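Local coordinates for protein soluble lytic transglycosylase B3 (Pseudomonas aeruginosa, PDB 5ANZ) that probably cleaves the glycan strands of cell-wall peptidoglycan as a calcium-binding, multidomain lytic transglycosylase involved in cell-wall turnover, at residues L372-H377 with A396-F401. Residues are numbered along the deposited sequence.
Sequences LAARGH and ACQQEF
One carboxylate, that of Glu-400, takes the two polar side chains of the turn that follows helix 362-374. Glu-400 OE1 accepts a nearly straight hydrogen bond (177°) from His-377 NE2 at 2.6 Å, near the imidazole plane, while Glu-400 OE2 forms a salt bridge with Arg-375 NH2 at 2.8 Å. An extended tt rotamer of Glu-400 reaches them from helix 388-401. Helix 362-374 ends in a Schellman motif: His-377 N bonds to Leu-372 O (2.9 Å) and Gly-376 N to Ala-373 O (3.0 Å), with Gly-376 as C' residue at phi/psi 86/16, where a CB would clash with the preceding carbonyl. The turn directs the CB atoms of Arg-375 and His-377, both m at chi1, toward residues 396-401. The contact ties this capped end to the last turns of helix 388-401 in the C-terminal domain that, by its family, probably binds peptidoglycan. The CA atoms come nearest between His-377 and Cys-397, 6.7 Å apart. The imidazole lies with one face over the backbone at Ala-396 and Cys-397, and His-377 ND1 is 3.4 Å from Ala-396 CB. Deeper in, Leu-372 CD2 packs on Cys-397 CB at 3.6 Å. Phe-401 CE1 sits over a face of the Arg-375 guanidinium, 3.8 Å from Arg-375 NH2; Leu-417 of helix 411-417 touches Arg-375 and Cys-397, and Arg-416 makes a cation-pi contact with Phe-401.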
loop_
_atom_site.group_PDB
_atom_site.type_symbol
_atom_site.label_atom_id
_atom_site.label_comp_id
_atom_site.label_asym_id
_atom_site.label_seq_id
_atom_site.Cartn_x
_atom_site.Cartn_y
_atom_site.Cartn_z
ATOM N N LEU A 372 -24.471 11.390 -9.171
ATOM C CA LEU A 372 -24.124 10.883 -10.497
ATOM C C LEU A 372 -25.232 9.969 -11.008
ATOM O O LEU A 372 -25.692 10.106 -12.151
ATOM C CB LEU A 372 -22.787 10.131 -10.461
ATOM C CG LEU A 372 -21.523 10.972 -10.280
ATOM C CD1 LEU A 372 -20.361 10.102 -9.838
ATOM C CD2 LEU A 372 -21.191 11.715 -11.577
ATOM N N ALA A 373 -25.660 9.036 -10.161
ATOM C CA ALA A 373 -26.697 8.089 -10.553
ATOM C C ALA A 373 -27.980 8.839 -10.886
ATOM O O ALA A 373 -28.711 8.471 -11.811
ATOM C CB ALA A 373 -26.939 7.066 -9.452
ATOM N N ALA A 374 -28.236 9.911 -10.146
ATOM C CA ALA A 374 -29.455 10.697 -10.343
ATOM C C ALA A 374 -29.486 11.420 -11.685
ATOM O O ALA A 374 -30.554 11.735 -12.202
ATOM C CB ALA A 374 -29.617 11.696 -9.213
ATOM N N ARG A 375 -28.311 11.689 -12.245
ATOM C CA ARG A 375 -28.243 12.332 -13.552
ATOM C C ARG A 375 -28.032 11.312 -14.665
ATOM O O ARG A 375 -27.807 11.677 -15.821
ATOM C CB ARG A 375 -27.126 13.375 -13.572
ATOM C CG ARG A 375 -27.413 14.585 -12.699
ATOM C CD ARG A 375 -26.301 15.609 -12.817
ATOM N NE ARG A 375 -26.010 15.934 -14.211
ATOM C CZ ARG A 375 -26.626 16.892 -14.895
ATOM N NH1 ARG A 375 -27.571 17.622 -14.316
ATOM N NH2 ARG A 375 -26.299 17.120 -16.160
ATOM N N GLY A 376 -28.104 10.031 -14.322
ATOM C CA GLY A 376 -27.986 8.984 -15.321
ATOM C C GLY A 376 -26.561 8.568 -15.641
ATOM O O GLY A 376 -26.311 7.931 -16.664
ATOM N N HIS A 377 -25.614 8.928 -14.779
ATOM C CA HIS A 377 -24.253 8.422 -14.922
ATOM C C HIS A 377 -24.005 7.418 -13.813
ATOM O O HIS A 377 -23.549 7.781 -12.734
ATOM C CB HIS A 377 -23.229 9.558 -14.881
ATOM C CG HIS A 377 -23.457 10.599 -15.930
ATOM N ND1 HIS A 377 -23.359 10.323 -17.280
ATOM C CD2 HIS A 377 -23.811 11.899 -15.838
ATOM C CE1 HIS A 377 -23.623 11.415 -17.968
ATOM N NE2 HIS A 377 -23.903 12.389 -17.120
ATOM N N ALA A 396 -17.963 10.666 -17.522
ATOM C CA ALA A 396 -19.125 10.959 -18.367
ATOM C C ALA A 396 -19.764 12.282 -17.944
ATOM O O ALA A 396 -20.207 13.079 -18.777
ATOM C CB ALA A 396 -20.147 9.836 -18.294
ATOM N N CYS A 397 -19.795 12.511 -16.632
ATOM C CA CYS A 397 -20.384 13.729 -16.106
ATOM C C CYS A 397 -19.520 14.942 -16.442
ATOM O O CYS A 397 -20.039 16.002 -16.818
ATOM C CB CYS A 397 -20.580 13.606 -14.597
ATOM S SG CYS A 397 -21.551 14.942 -13.889
ATOM N N GLN A 398 -18.205 14.787 -16.317
ATOM C CA GLN A 398 -17.289 15.873 -16.657
ATOM C C GLN A 398 -17.463 16.271 -18.124
ATOM O O GLN A 398 -17.531 17.457 -18.457
ATOM C CB GLN A 398 -15.842 15.467 -16.359
ATOM C CG GLN A 398 -15.563 15.336 -14.871
ATOM C CD GLN A 398 -14.193 14.752 -14.576
ATOM O OE1 GLN A 398 -13.783 13.759 -15.179
ATOM N NE2 GLN A 398 -13.478 15.367 -13.636
ATOM N N GLN A 399 -17.561 15.274 -18.997
ATOM C CA GLN A 399 -17.762 15.529 -20.419
ATOM C C GLN A 399 -19.093 16.238 -20.672
ATOM O O GLN A 399 -19.183 17.106 -21.539
ATOM C CB GLN A 399 -17.679 14.217 -21.207
ATOM C CG GLN A 399 -16.254 13.679 -21.299
ATOM C CD GLN A 399 -16.183 12.207 -21.665
ATOM O OE1 GLN A 399 -17.022 11.408 -21.249
ATOM N NE2 GLN A 399 -15.169 11.841 -22.442
ATOM N N GLU A 400 -20.118 15.884 -19.906
ATOM C CA GLU A 400 -21.416 16.538 -20.039
ATOM C C GLU A 400 -21.312 18.028 -19.726
ATOM O O GLU A 400 -21.979 18.857 -20.357
ATOM C CB GLU A 400 -22.450 15.882 -19.125
ATOM C CG GLU A 400 -23.855 16.439 -19.318
ATOM C CD GLU A 400 -24.906 15.688 -18.524
ATOM O OE1 GLU A 400 -24.534 14.833 -17.697
ATOM O OE2 GLU A 400 -26.109 15.956 -18.729
ATOM N N PHE A 401 -20.468 18.353 -18.752
ATOM C CA PHE A 401 -20.225 19.732 -18.349
ATOM C C PHE A 401 -19.184 20.414 -19.238
ATOM O O PHE A 401 -19.002 21.629 -19.171
ATOM C CB PHE A 401 -19.764 19.784 -16.888
ATOM C CG PHE A 401 -20.799 19.318 -15.898
ATOM C CD1 PHE A 401 -22.149 19.336 -16.215
ATOM C CD2 PHE A 401 -20.416 18.859 -14.640
ATOM C CE1 PHE A 401 -23.105 18.908 -15.297
ATOM C CE2 PHE A 401 -21.369 18.433 -13.716
ATOM C CZ PHE A 401 -22.712 18.455 -14.047
#